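PDB 5NEC: TonB-dependent siderophore receptor from Pseudomonas aeruginosa 39016, which probably imports ferric siderophores across the outer membrane with energy supplied through TonB, and may admit siderophore-drug conjugates by the same route. Local coordinates for residues 639-644 with 677-682; 63-68 with 74-79; 349-352 with 357-360; 42-47 with 448-453; 261-266 with 404-409. All blocks are in the same frame, centred on the assembly; numbering follows the deposited sequence.

Contact 1. Residues 639-644 with 677-682; sequences NSFSLW and DYWRYD
Trp679 meets Phe641 with the six-membered part of its indole: CZ3 of Trp679 lies 4.4 Å from CD1 of Phe641, an apolar approach in which neither ring offers a clear face or edge. Tyr661, from the strand between, meets the same indole. Arg680 extends to the other side of its strand, where its NE forms a salt-bridging hydrogen bond with Asp682 OD1 at 2.8 Å, nearly straight at 163°. The carboxylate receives it on the syn side and the oxygen lies in the guanidinium plane; NH2 of Arg680 adds a weak second bond to that oxygen. These two strands are next-but-one neighbours in the TonB-dependent receptor beta-barrel, running the same way with strand 653-666 between them, and the CA atoms of Phe641 and Trp679 are 9.4 Å apart, so large side chains span the distance. Tyr681 returns to the Trp679 side and lays its OH over the indole face, toward the rim. Asp682 then turns to the buried inner side, its CB 4.1 Å from CZ3 of Trp644, at the edge of that indole and near its plane. Trp644 NE1 bonds to Tyr33 OH, while Asp682 OD2 forms a salt bridge with Arg75 of the plug.

Contact 2. Residues 63-68 with 74-79; sequences KDTAAV and LRTVPG
Thr65 and Arg75 point at each other from opposite directions inside the plug domain, where helix 59-64 closes in a Schellman motif and the second segment makes a type I turn from Leu74 to Val77. Ala66, with positive phi (54°), leaves the helix, and its N returns to Lys63 O at 3.0 Å. Thr65, just before this exit, directs its CB toward the second segment. Arg75 runs extended from CG to NE and brings its guanidinium obliquely against the threonine: NH2 of Arg75 stands 3.7 Å from CB of Thr65, and NH1 of Arg75 is 3.8 Å from the same carbon. The carbonyl O of Thr65 lies in the guanidinium plane at its edge, too far for a hydrogen bond, and is taken instead by Gln700 NE2. The polar ends are thus committed to other partners. Arg75 forms salt bridges with Asp72 and, on the barrel wall, Asp682, two carboxylates that together fix the rotation of its head, while Thr65 OG1 bonds back to Val61 O. With chi1 at 63° that hydroxyl lies between backbone N and carbonyl carbon, which leaves the methyl to face the turn: Thr65 CG2 rests 4.2 Å from Thr76 CG2.

Contact 3. Residues 349-352 with 357-360; sequences FGEF and FKNS
Phe352 and Asn359 come together through their first torsions: chi1 of 67° sets CG of Phe352 between its own N and carbonyl carbon, and chi1 of -71° turns CG of Asn359 opposite its carbonyl carbon. The ring consequently lies flat against the asparagine, ring and amide planes only 14° apart. Asn359 CB sits over the middle of one face, 3.6 Å from the ring centroid, in a CH-pi contact, and Asn359 CG comes within 3.6 Å of Phe352 CE1. Along the backbone the same residues form an antiparallel hydrogen-bonded pair: Asn359 N gives to Phe352 O at 2.7 Å and Phe352 N to Asn359 O at 3.0 Å. Glu351 and Ser360 make the next, non-hydrogen-bonded pair, where Glu351 CA approaches Asn359 O at 3.2 Å in a CA-H...O contact. Glu351 and Lys358 run side by side, Glu351 CG 3.5 Å from Lys358 CE. The tight hairpin joining strands 327-354 and 357-379 has the short link usual for periplasmic turns of outer-membrane barrels, and probably lies at that rim. Because Asn359 ND2 is bonded to Asp439, the amide, stacked nearly parallel to the ring, is held in place and may be polarised by that carboxylate, whereas Glu351 OE2 and Lys358 NZ are opposite charges 5.0 Å apart, not a salt bridge, and probably attract each other only weakly.

Contact 4. Residues 42-47 with 448-453; sequences KYTAPL and QVNIGA
The hydroxyl of Thr440 joins Thr44 to Asn450: its OG1 is hydrogen-bonded to Thr44 OG1 and, weakly, to Asn450 OD1. The two ends it connects do not bond directly, since Thr44 OG1 and Asn450 OD1 are 4.4 Å apart. A chi1 of 57° places the Thr44 hydroxyl between backbone N and carbonyl carbon, where it is the atom of this side chain nearest to Asn450. Asn450 first leaves its backbone obliquely to the loop, then brings its amide closer, with OD1 as the nearest point to Thr44. The direct meeting of loop and strand is slight, burying 69 Å² in all, so much of the connection runs through Thr440.

Here the loop before strand 54-57 passes along the inner wall of the TonB-dependent receptor beta-barrel. Gln448 and Asn450 are buried on that inner side, whereas Ile451 lies on the outer surface. Strand 447-464 is held in the wall between strands 426-444 and 471-488, and the first of these, which supplies Thr440, also packs Phe438 against the side chains of both Thr44 and Asn450. One step along the loop from Thr44, Ala45 directs its CB toward the strand and meets the amide of Gln448. The chain of Gln448 is straight about chi2 (177°), which lets it reach in from the wall and bring its NE2 to 4.4 Å from CB of Ala45.

Contact 5. Residues 261-266 with 404-409; sequences VNVDRG and TSLENP
Leu406 reaches across to Val261 and Val263 in steps. Its CB makes no close approach to either valine, but with CG set opposite the backbone N (chi1 173°) the branch point is carried toward the valines: CG of Leu406 comes within 4.2 Å of Val263 CG1. Beyond it the CD1 methyl is shared by both valines, 4.1 Å from Val263 CG1 and 4.2 Å from Val261 CG2. The other methyl, CD2, stays farther from these two, and the leucine side chain also packs on Val328 of strand 327-354. Val263 meets it at about a right angle and Val261 obliquely, so two methyls from one segment close round one from the other.

Val263 CG1 does further work. It lies 3.8 Å from Leu406 O, a carbonyl whose polar need is met by Tyr269 OH, and 4.1 Å from Glu407 OE2, where the bent glutamate chain brings that oxygen near the methyl. The nearby Asp264 carries a like charge, its OD1 5.2 Å from Glu407 OE1, which would probably disfavour a closer approach of the two acids.

The second segment is shaped by an ST motif: Ser405 OG accepts from Asn408 N at 2.8 Å and 166°, holding the turn that presents Leu406 and Glu407. Glu407 O is tied to Asn267 ND2, a further link between the two loops. Both segments probably belong to the long extracellular loops that top the barrel in TonB-dependent receptors, here packed on each other through a small apolar cluster.

Overall arrangement
Contact 2 is buried within the plug and contact 1 partly buried on the barrel wall; their centres are 11 Å apart, and they join through the Asp682-Arg75 salt bridge and a probable hydrogen bond between Ser642 OG and Arg75 O. Contacts 3 and 4 also touch, Ser360 against Thr44, but differ in kind: contact 3 is a surface hairpin with paired backbones, contact 4 a thin, buried meeting of the loop before strand 54-57 with the wall. Contact 5, partly buried and apolar at heart, lies on the opposite side of the chain's centre from contacts 3 and 4, about 62 Å from contact 3 between centres. Strand 327-354 of contact 3 pairs with strand 403-405 of contact 5.

Contact 1. Residues 639-644 with 677-682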
# COMPACT_ATOMS: atom_id res chain seq x y z
N ASN A 639 -5.17 -3.65 -18.48
CA ASN A 639 -6.11 -2.54 -18.38
C ASN A 639 -6.68 -2.40 -16.96
O ASN A 639 -7.08 -3.38 -16.34
CB ASN A 639 -7.29 -2.81 -19.32
CG ASN A 639 -6.89 -2.77 -20.78
OD1 ASN A 639 -6.41 -1.75 -21.28
ND2 ASN A 639 -7.09 -3.87 -21.48
N SER A 640 -6.73 -1.17 -16.44
CA SER A 640 -7.52 -0.92 -15.24
C SER A 640 -8.07 0.49 -15.25
O SER A 640 -7.51 1.39 -15.87
CB SER A 640 -6.70 -1.19 -13.95
OG SER A 640 -5.37 -0.69 -14.05
N PHE A 641 -9.22 0.65 -14.61
CA PHE A 641 -9.95 1.90 -14.62
C PHE A 641 -10.58 2.09 -13.24
O PHE A 641 -11.22 1.17 -12.71
CB PHE A 641 -11.02 1.86 -15.75
CG PHE A 641 -11.99 3.02 -15.74
CD1 PHE A 641 -13.12 3.01 -14.92
CD2 PHE A 641 -11.78 4.14 -16.56
CE1 PHE A 641 -14.01 4.07 -14.91
CE2 PHE A 641 -12.67 5.21 -16.55
CZ PHE A 641 -13.79 5.18 -15.72
N SER A 642 -10.39 3.27 -12.66
CA SER A 642 -11.00 3.64 -11.39
C SER A 642 -11.67 4.99 -11.57
O SER A 642 -11.06 5.94 -12.07
CB SER A 642 -9.93 3.74 -10.29
OG SER A 642 -9.28 2.49 -10.06
N LEU A 643 -12.94 5.08 -11.17
CA LEU A 643 -13.71 6.32 -11.20
C LEU A 643 -14.36 6.45 -9.85
O LEU A 643 -15.09 5.55 -9.44
CB LEU A 643 -14.81 6.26 -12.27
CG LEU A 643 -15.84 7.41 -12.25
CD1 LEU A 643 -15.15 8.74 -12.47
CD2 LEU A 643 -16.92 7.21 -13.29
N TRP A 644 -14.10 7.56 -9.16
CA TRP A 644 -14.84 7.93 -7.95
C TRP A 644 -15.42 9.32 -8.16
O TRP A 644 -14.70 10.24 -8.55
CB TRP A 644 -13.95 7.93 -6.70
CG TRP A 644 -14.71 8.30 -5.47
CD1 TRP A 644 -14.70 9.50 -4.83
CD2 TRP A 644 -15.63 7.47 -4.75
NE1 TRP A 644 -15.54 9.47 -3.74
CE2 TRP A 644 -16.12 8.23 -3.67
CE3 TRP A 644 -16.07 6.14 -4.91
CZ2 TRP A 644 -17.05 7.72 -2.75
CZ3 TRP A 644 -16.98 5.62 -4.00
CH2 TRP A 644 -17.46 6.41 -2.92
N ASP A 677 -10.74 -10.97 -14.85
CA ASP A 677 -11.13 -9.57 -14.79
C ASP A 677 -12.49 -9.40 -14.11
O ASP A 677 -13.26 -10.37 -14.01
CB ASP A 677 -11.13 -8.93 -16.19
CG ASP A 677 -12.26 -9.43 -17.11
OD1 ASP A 677 -12.71 -10.58 -16.98
OD2 ASP A 677 -12.69 -8.67 -18.00
N TYR A 678 -12.78 -8.19 -13.63
CA TYR A 678 -14.06 -7.89 -12.97
C TYR A 678 -14.36 -6.40 -12.97
O TYR A 678 -13.45 -5.55 -13.08
CB TYR A 678 -14.06 -8.39 -11.52
CG TYR A 678 -13.05 -7.65 -10.65
CD1 TYR A 678 -11.72 -8.04 -10.62
CD2 TYR A 678 -13.43 -6.53 -9.89
CE1 TYR A 678 -10.79 -7.36 -9.84
CE2 TYR A 678 -12.51 -5.85 -9.13
CZ TYR A 678 -11.20 -6.27 -9.11
OH TYR A 678 -10.28 -5.60 -8.34
N TRP A 679 -15.65 -6.11 -12.82
CA TRP A 679 -16.19 -4.78 -12.57
C TRP A 679 -16.70 -4.78 -11.14
O TRP A 679 -17.36 -5.72 -10.72
CB TRP A 679 -17.37 -4.49 -13.52
CG TRP A 679 -16.93 -3.99 -14.85
CD1 TRP A 679 -16.78 -4.71 -16.00
CD2 TRP A 679 -16.55 -2.64 -15.17
NE1 TRP A 679 -16.33 -3.89 -17.02
CE2 TRP A 679 -16.18 -2.62 -16.53
CE3 TRP A 679 -16.47 -1.45 -14.42
CZ2 TRP A 679 -15.75 -1.45 -17.17
CZ3 TRP A 679 -16.05 -0.29 -15.06
CH2 TRP A 679 -15.70 -0.30 -16.42
N ARG A 680 -16.40 -3.72 -10.40
CA ARG A 680 -16.97 -3.52 -9.07
C ARG A 680 -17.59 -2.13 -9.03
O ARG A 680 -17.01 -1.18 -9.55
CB ARG A 680 -15.89 -3.64 -8.00
CG ARG A 680 -16.31 -3.13 -6.63
CD ARG A 680 -15.17 -3.15 -5.64
NE ARG A 680 -15.53 -2.40 -4.44
CZ ARG A 680 -14.83 -2.36 -3.30
NH1 ARG A 680 -13.70 -3.03 -3.14
NH2 ARG A 680 -15.28 -1.62 -2.29
N TYR A 681 -18.76 -2.02 -8.40
CA TYR A 681 -19.41 -0.72 -8.22
C TYR A 681 -19.65 -0.45 -6.74
O TYR A 681 -19.99 -1.36 -6.01
CB TYR A 681 -20.71 -0.63 -9.03
CG TYR A 681 -20.52 -0.82 -10.53
CD1 TYR A 681 -20.56 -2.09 -11.09
CD2 TYR A 681 -20.29 0.27 -11.38
CE1 TYR A 681 -20.38 -2.30 -12.45
CE2 TYR A 681 -20.11 0.08 -12.75
CZ TYR A 681 -20.15 -1.22 -13.27
OH TYR A 681 -19.98 -1.45 -14.62
N ASP A 682 -19.44 0.80 -6.33
CA ASP A 682 -19.67 1.26 -4.96
C ASP A 682 -20.65 2.44 -4.96
O ASP A 682 -20.70 3.19 -5.92
CB ASP A 682 -18.35 1.76 -4.37
CG ASP A 682 -17.34 0.64 -4.10
OD1 ASP A 682 -17.68 -0.57 -4.19
OD2 ASP A 682 -16.18 0.97 -3.78

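Contact 2. Residues 63-68 with 74-79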
# COMPACT_ATOMS: atom_id res chain seq x y z
N LYS A 63 -12.13 9.44 3.28
CA LYS A 63 -13.39 9.53 4.05
C LYS A 63 -14.63 9.16 3.22
O LYS A 63 -15.44 8.40 3.69
CB LYS A 63 -13.60 10.93 4.63
CG LYS A 63 -12.58 11.30 5.68
CD LYS A 63 -12.98 12.59 6.39
CE LYS A 63 -11.89 13.06 7.35
NZ LYS A 63 -12.02 14.52 7.66
N ASP A 64 -14.75 9.68 2.00
CA ASP A 64 -15.94 9.45 1.16
C ASP A 64 -16.11 7.98 0.73
O ASP A 64 -17.25 7.51 0.62
CB ASP A 64 -15.95 10.36 -0.09
CG ASP A 64 -16.17 11.85 0.23
OD1 ASP A 64 -16.59 12.20 1.35
OD2 ASP A 64 -15.90 12.68 -0.66
N THR A 65 -15.00 7.29 0.49
CA THR A 65 -15.00 5.84 0.20
C THR A 65 -15.12 4.98 1.46
O THR A 65 -15.34 3.79 1.36
CB THR A 65 -13.75 5.39 -0.61
OG1 THR A 65 -12.55 5.62 0.15
CG2 THR A 65 -13.65 6.12 -1.96
N ALA A 66 -14.96 5.59 2.64
CA ALA A 66 -14.93 4.87 3.93
C ALA A 66 -13.90 3.73 3.96
O ALA A 66 -14.12 2.70 4.58
CB ALA A 66 -16.32 4.37 4.30
N ALA A 67 -12.76 3.95 3.31
CA ALA A 67 -11.64 3.03 3.31
C ALA A 67 -11.16 2.77 4.72
O ALA A 67 -10.95 3.72 5.48
CB ALA A 67 -10.49 3.60 2.48
N VAL A 68 -10.98 1.50 5.08
CA VAL A 68 -10.47 1.12 6.41
C VAL A 68 -9.03 0.60 6.35
O VAL A 68 -8.50 0.16 7.37
CB VAL A 68 -11.40 0.10 7.12
CG1 VAL A 68 -12.78 0.71 7.33
CG2 VAL A 68 -11.53 -1.22 6.36
N LEU A 74 -6.32 2.42 -1.97
CA LEU A 74 -5.60 2.41 -3.26
C LEU A 74 -6.40 1.82 -4.44
O LEU A 74 -5.97 1.94 -5.57
CB LEU A 74 -4.23 1.74 -3.13
CG LEU A 74 -3.17 2.53 -2.36
CD1 LEU A 74 -1.99 1.62 -2.04
CD2 LEU A 74 -2.70 3.78 -3.10
N ARG A 75 -7.57 1.23 -4.18
CA ARG A 75 -8.47 0.84 -5.27
C ARG A 75 -8.85 2.02 -6.19
O ARG A 75 -9.18 1.80 -7.35
CB ARG A 75 -9.72 0.12 -4.74
CG ARG A 75 -10.92 0.98 -4.35
CD ARG A 75 -11.93 0.16 -3.54
NE ARG A 75 -13.20 0.85 -3.27
CZ ARG A 75 -13.50 1.60 -2.20
NH1 ARG A 75 -12.62 1.86 -1.23
NH2 ARG A 75 -14.71 2.12 -2.12
N THR A 76 -8.78 3.25 -5.66
CA THR A 76 -9.00 4.48 -6.44
C THR A 76 -7.88 4.85 -7.43
O THR A 76 -8.08 5.72 -8.25
CB THR A 76 -9.26 5.71 -5.52
OG1 THR A 76 -8.20 5.84 -4.56
CG2 THR A 76 -10.58 5.57 -4.81
N VAL A 77 -6.72 4.24 -7.34
CA VAL A 77 -5.62 4.51 -8.25
C VAL A 77 -5.34 3.25 -9.06
O VAL A 77 -4.80 2.28 -8.53
CB VAL A 77 -4.35 4.93 -7.49
CG1 VAL A 77 -3.21 5.19 -8.46
CG2 VAL A 77 -4.64 6.17 -6.66
N PRO A 78 -5.68 3.26 -10.36
CA PRO A 78 -5.62 2.04 -11.17
C PRO A 78 -4.21 1.56 -11.42
O PRO A 78 -3.28 2.36 -11.44
CB PRO A 78 -6.27 2.47 -12.48
CG PRO A 78 -5.88 3.92 -12.61
CD PRO A 78 -5.91 4.46 -11.20
N GLY A 79 -4.06 0.26 -11.61
CA GLY A 79 -2.74 -0.36 -11.90
C GLY A 79 -1.86 -0.68 -10.69
O GLY A 79 -0.68 -1.03 -10.86

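Contact 3. Residues 349-352 with 357-360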
# COMPACT_ATOMS: atom_id res chain seq x y z
N PHE A 349 17.46 22.03 2.40
CA PHE A 349 16.63 22.40 1.26
C PHE A 349 16.30 23.88 1.22
O PHE A 349 16.36 24.57 2.23
CB PHE A 349 15.35 21.54 1.21
CG PHE A 349 14.49 21.63 2.43
CD1 PHE A 349 14.70 20.78 3.52
CD2 PHE A 349 13.44 22.55 2.49
CE1 PHE A 349 13.88 20.84 4.65
CE2 PHE A 349 12.61 22.63 3.61
CZ PHE A 349 12.83 21.77 4.69
N GLY A 350 15.97 24.37 0.02
CA GLY A 350 15.61 25.78 -0.16
C GLY A 350 15.98 26.28 -1.54
O GLY A 350 15.73 25.57 -2.53
N GLU A 351 16.57 27.48 -1.61
CA GLU A 351 16.82 28.17 -2.89
C GLU A 351 18.17 28.83 -3.00
O GLU A 351 18.69 29.33 -2.02
CB GLU A 351 15.79 29.29 -3.12
CG GLU A 351 14.34 28.85 -3.24
CD GLU A 351 13.67 28.65 -1.89
OE1 GLU A 351 13.97 29.44 -0.97
OE2 GLU A 351 12.85 27.70 -1.75
N PHE A 352 18.72 28.85 -4.21
CA PHE A 352 19.82 29.75 -4.55
C PHE A 352 19.70 30.21 -6.01
O PHE A 352 18.88 29.67 -6.77
CB PHE A 352 21.20 29.13 -4.24
CG PHE A 352 21.56 27.94 -5.10
CD1 PHE A 352 22.27 28.10 -6.28
CD2 PHE A 352 21.22 26.65 -4.71
CE1 PHE A 352 22.61 27.00 -7.07
CE2 PHE A 352 21.55 25.55 -5.48
CZ PHE A 352 22.25 25.73 -6.67
N PHE A 357 18.98 32.31 -12.69
CA PHE A 357 17.93 31.30 -12.55
C PHE A 357 17.77 30.95 -11.08
O PHE A 357 18.73 30.91 -10.32
CB PHE A 357 18.26 30.03 -13.35
CG PHE A 357 18.74 30.28 -14.76
CD1 PHE A 357 17.92 30.85 -15.74
CD2 PHE A 357 20.06 29.99 -15.08
CE1 PHE A 357 18.41 31.10 -17.02
CE2 PHE A 357 20.54 30.21 -16.37
CZ PHE A 357 19.72 30.78 -17.34
N LYS A 358 16.53 30.70 -10.67
CA LYS A 358 16.25 30.14 -9.37
C LYS A 358 16.58 28.64 -9.39
O LYS A 358 16.25 27.93 -10.35
CB LYS A 358 14.76 30.30 -9.07
CG LYS A 358 14.37 30.03 -7.63
CD LYS A 358 12.87 29.97 -7.49
CE LYS A 358 12.47 29.83 -6.05
NZ LYS A 358 10.99 29.77 -5.92
N ASN A 359 17.21 28.17 -8.31
CA ASN A 359 17.49 26.77 -8.10
C ASN A 359 16.77 26.34 -6.81
O ASN A 359 17.24 26.67 -5.72
CB ASN A 359 18.98 26.53 -7.94
CG ASN A 359 19.75 26.72 -9.23
OD1 ASN A 359 19.87 27.85 -9.76
ND2 ASN A 359 20.29 25.63 -9.75
N SER A 360 15.65 25.63 -6.95
CA SER A 360 14.96 25.04 -5.81
C SER A 360 15.50 23.63 -5.61
O SER A 360 15.32 22.76 -6.48
CB SER A 360 13.46 25.03 -6.06
OG SER A 360 13.02 26.38 -6.14

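Contact 4. Residues 42-47 with 448-453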
# COMPACT_ATOMS: atom_id res chain seq x y z
N LYS A 42 11.27 17.49 -0.31
CA LYS A 42 12.28 16.99 -1.24
C LYS A 42 11.78 17.25 -2.67
O LYS A 42 12.57 17.22 -3.60
CB LYS A 42 12.52 15.47 -1.02
CG LYS A 42 13.97 15.05 -0.72
CD LYS A 42 14.04 13.89 0.27
CE LYS A 42 13.90 14.36 1.72
NZ LYS A 42 13.15 13.39 2.58
N TYR A 43 10.47 17.48 -2.83
CA TYR A 43 9.90 18.02 -4.06
C TYR A 43 10.18 19.50 -4.10
O TYR A 43 9.91 20.22 -3.14
CB TYR A 43 8.39 17.85 -4.13
CG TYR A 43 7.92 16.46 -4.44
CD1 TYR A 43 8.14 15.40 -3.54
CD2 TYR A 43 7.21 16.19 -5.62
CE1 TYR A 43 7.70 14.12 -3.81
CE2 TYR A 43 6.76 14.91 -5.89
CZ TYR A 43 7.00 13.89 -4.99
OH TYR A 43 6.56 12.63 -5.29
N THR A 44 10.68 19.96 -5.25
CA THR A 44 11.13 21.34 -5.45
C THR A 44 10.22 22.13 -6.43
O THR A 44 10.69 23.09 -7.06
CB THR A 44 12.61 21.30 -5.93
OG1 THR A 44 12.73 20.51 -7.12
CG2 THR A 44 13.54 20.69 -4.84
N ALA A 45 8.92 21.76 -6.49
CA ALA A 45 7.95 22.30 -7.47
C ALA A 45 6.54 21.72 -7.24
O ALA A 45 6.42 20.59 -6.76
CB ALA A 45 8.39 21.99 -8.89
N PRO A 46 5.47 22.46 -7.63
CA PRO A 46 4.10 21.89 -7.58
C PRO A 46 3.90 20.69 -8.52
O PRO A 46 4.71 20.48 -9.43
CB PRO A 46 3.19 23.06 -7.99
CG PRO A 46 4.08 24.04 -8.67
CD PRO A 46 5.47 23.86 -8.11
N LEU A 47 2.83 19.92 -8.32
CA LEU A 47 2.62 18.66 -9.06
C LEU A 47 2.30 18.88 -10.54
O LEU A 47 2.76 18.10 -11.38
CB LEU A 47 1.56 17.77 -8.39
CG LEU A 47 1.89 17.24 -6.98
CD1 LEU A 47 0.80 16.29 -6.50
CD2 LEU A 47 3.26 16.55 -6.91
N GLN A 448 11.57 24.64 -17.36
CA GLN A 448 12.20 24.16 -16.13
C GLN A 448 12.99 22.89 -16.40
O GLN A 448 12.59 22.08 -17.23
CB GLN A 448 11.15 23.85 -15.07
CG GLN A 448 10.20 24.99 -14.77
CD GLN A 448 9.12 24.64 -13.76
OE1 GLN A 448 7.98 25.06 -13.93
NE2 GLN A 448 9.47 23.88 -12.72
N VAL A 449 14.10 22.71 -15.68
CA VAL A 449 14.90 21.49 -15.76
C VAL A 449 15.05 20.91 -14.37
O VAL A 449 15.38 21.63 -13.44
CB VAL A 449 16.30 21.78 -16.33
CG1 VAL A 449 17.20 20.55 -16.20
CG2 VAL A 449 16.20 22.21 -17.77
N ASN A 450 14.80 19.60 -14.24
CA ASN A 450 15.00 18.83 -13.00
C ASN A 450 16.15 17.87 -13.19
O ASN A 450 16.20 17.16 -14.17
CB ASN A 450 13.76 17.99 -12.64
CG ASN A 450 12.61 18.84 -12.13
OD1 ASN A 450 12.05 18.58 -11.07
ND2 ASN A 450 12.24 19.86 -12.90
N ILE A 451 17.08 17.85 -12.24
CA ILE A 451 18.13 16.85 -12.18
C ILE A 451 18.15 16.29 -10.77
O ILE A 451 17.87 17.01 -9.80
CB ILE A 451 19.51 17.40 -12.59
CG1 ILE A 451 19.89 18.62 -11.74
CG2 ILE A 451 19.48 17.77 -14.07
CD1 ILE A 451 21.29 19.15 -12.01
N GLY A 452 18.43 14.99 -10.65
CA GLY A 452 18.48 14.31 -9.36
C GLY A 452 19.48 13.16 -9.40
O GLY A 452 19.56 12.44 -10.40
N ALA A 453 20.24 12.99 -8.33
CA ALA A 453 21.12 11.84 -8.19
C ALA A 453 21.03 11.27 -6.77
O ALA A 453 20.63 11.95 -5.83
CB ALA A 453 22.56 12.20 -8.55

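Contact 5. Residues 261-266 with 404-409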
# COMPACT_ATOMS: atom_id res chain seq x y z
N VAL A 261 -11.00 -22.36 -8.45
CA VAL A 261 -12.19 -23.23 -8.49
C VAL A 261 -13.47 -22.44 -8.18
O VAL A 261 -13.42 -21.43 -7.51
CB VAL A 261 -12.08 -24.46 -7.57
CG1 VAL A 261 -10.91 -25.34 -7.99
CG2 VAL A 261 -11.96 -24.06 -6.11
N ASN A 262 -14.60 -22.90 -8.71
CA ASN A 262 -15.89 -22.32 -8.43
C ASN A 262 -16.60 -23.15 -7.35
O ASN A 262 -17.07 -24.24 -7.61
CB ASN A 262 -16.72 -22.22 -9.71
CG ASN A 262 -18.00 -21.42 -9.52
OD1 ASN A 262 -18.00 -20.35 -8.90
ND2 ASN A 262 -19.10 -21.93 -10.05
N VAL A 263 -16.63 -22.61 -6.14
CA VAL A 263 -17.25 -23.23 -4.98
C VAL A 263 -18.14 -22.19 -4.32
O VAL A 263 -18.20 -21.05 -4.76
CB VAL A 263 -16.18 -23.76 -3.98
CG1 VAL A 263 -15.37 -24.90 -4.60
CG2 VAL A 263 -15.26 -22.65 -3.49
N ASP A 264 -18.85 -22.56 -3.26
CA ASP A 264 -19.71 -21.59 -2.58
C ASP A 264 -18.89 -20.38 -2.12
O ASP A 264 -17.71 -20.50 -1.77
CB ASP A 264 -20.44 -22.25 -1.42
CG ASP A 264 -21.57 -23.18 -1.87
OD1 ASP A 264 -21.83 -23.31 -3.10
OD2 ASP A 264 -22.22 -23.78 -0.99
N ARG A 265 -19.52 -19.22 -2.14
CA ARG A 265 -18.85 -17.96 -1.88
C ARG A 265 -18.06 -17.94 -0.56
O ARG A 265 -16.92 -17.49 -0.53
CB ARG A 265 -19.87 -16.83 -1.90
CG ARG A 265 -19.27 -15.42 -1.86
CD ARG A 265 -20.30 -14.38 -1.43
NE ARG A 265 -21.29 -14.18 -2.48
CZ ARG A 265 -21.10 -13.43 -3.57
NH1 ARG A 265 -19.96 -12.76 -3.81
NH2 ARG A 265 -22.09 -13.36 -4.46
N GLY A 266 -18.67 -18.47 0.51
CA GLY A 266 -18.13 -18.41 1.87
C GLY A 266 -17.06 -19.42 2.24
O GLY A 266 -16.47 -19.31 3.31
N THR A 404 -9.99 -31.87 4.25
CA THR A 404 -11.37 -31.43 4.33
C THR A 404 -12.04 -31.54 2.96
O THR A 404 -11.42 -31.96 1.99
CB THR A 404 -11.46 -29.98 4.88
OG1 THR A 404 -12.83 -29.67 5.18
CG2 THR A 404 -10.92 -28.93 3.89
N SER A 405 -13.31 -31.16 2.91
CA SER A 405 -14.13 -31.20 1.69
C SER A 405 -13.92 -29.96 0.84
O SER A 405 -13.86 -28.84 1.37
CB SER A 405 -15.60 -31.30 2.10
OG SER A 405 -16.47 -30.92 1.06
N LEU A 406 -13.82 -30.15 -0.49
CA LEU A 406 -13.75 -29.03 -1.43
C LEU A 406 -15.05 -28.20 -1.44
O LEU A 406 -15.02 -26.96 -1.48
CB LEU A 406 -13.42 -29.53 -2.82
CG LEU A 406 -13.47 -28.54 -3.98
CD1 LEU A 406 -12.36 -27.50 -3.80
CD2 LEU A 406 -13.36 -29.24 -5.33
N GLU A 407 -16.19 -28.89 -1.41
CA GLU A 407 -17.49 -28.22 -1.49
C GLU A 407 -17.96 -27.71 -0.14
O GLU A 407 -18.46 -26.61 -0.07
CB GLU A 407 -18.56 -29.14 -2.10
CG GLU A 407 -18.27 -29.60 -3.51
CD GLU A 407 -18.17 -28.45 -4.52
OE1 GLU A 407 -19.01 -27.51 -4.49
OE2 GLU A 407 -17.25 -28.50 -5.36
N ASN A 408 -17.82 -28.52 0.92
CA ASN A 408 -18.40 -28.18 2.24
C ASN A 408 -17.44 -28.33 3.40
O ASN A 408 -17.66 -29.15 4.30
CB ASN A 408 -19.66 -29.00 2.49
CG ASN A 408 -20.72 -28.76 1.44
OD1 ASN A 408 -21.14 -29.68 0.76
ND2 ASN A 408 -21.10 -27.52 1.25
N PRO A 409 -16.36 -27.52 3.43
CA PRO A 409 -15.38 -27.66 4.51
C PRO A 409 -15.95 -27.22 5.85
O PRO A 409 -16.83 -26.35 5.88
CB PRO A 409 -14.27 -26.71 4.08
CG PRO A 409 -15.00 -25.65 3.31
CD PRO A 409 -16.07 -26.38 2.55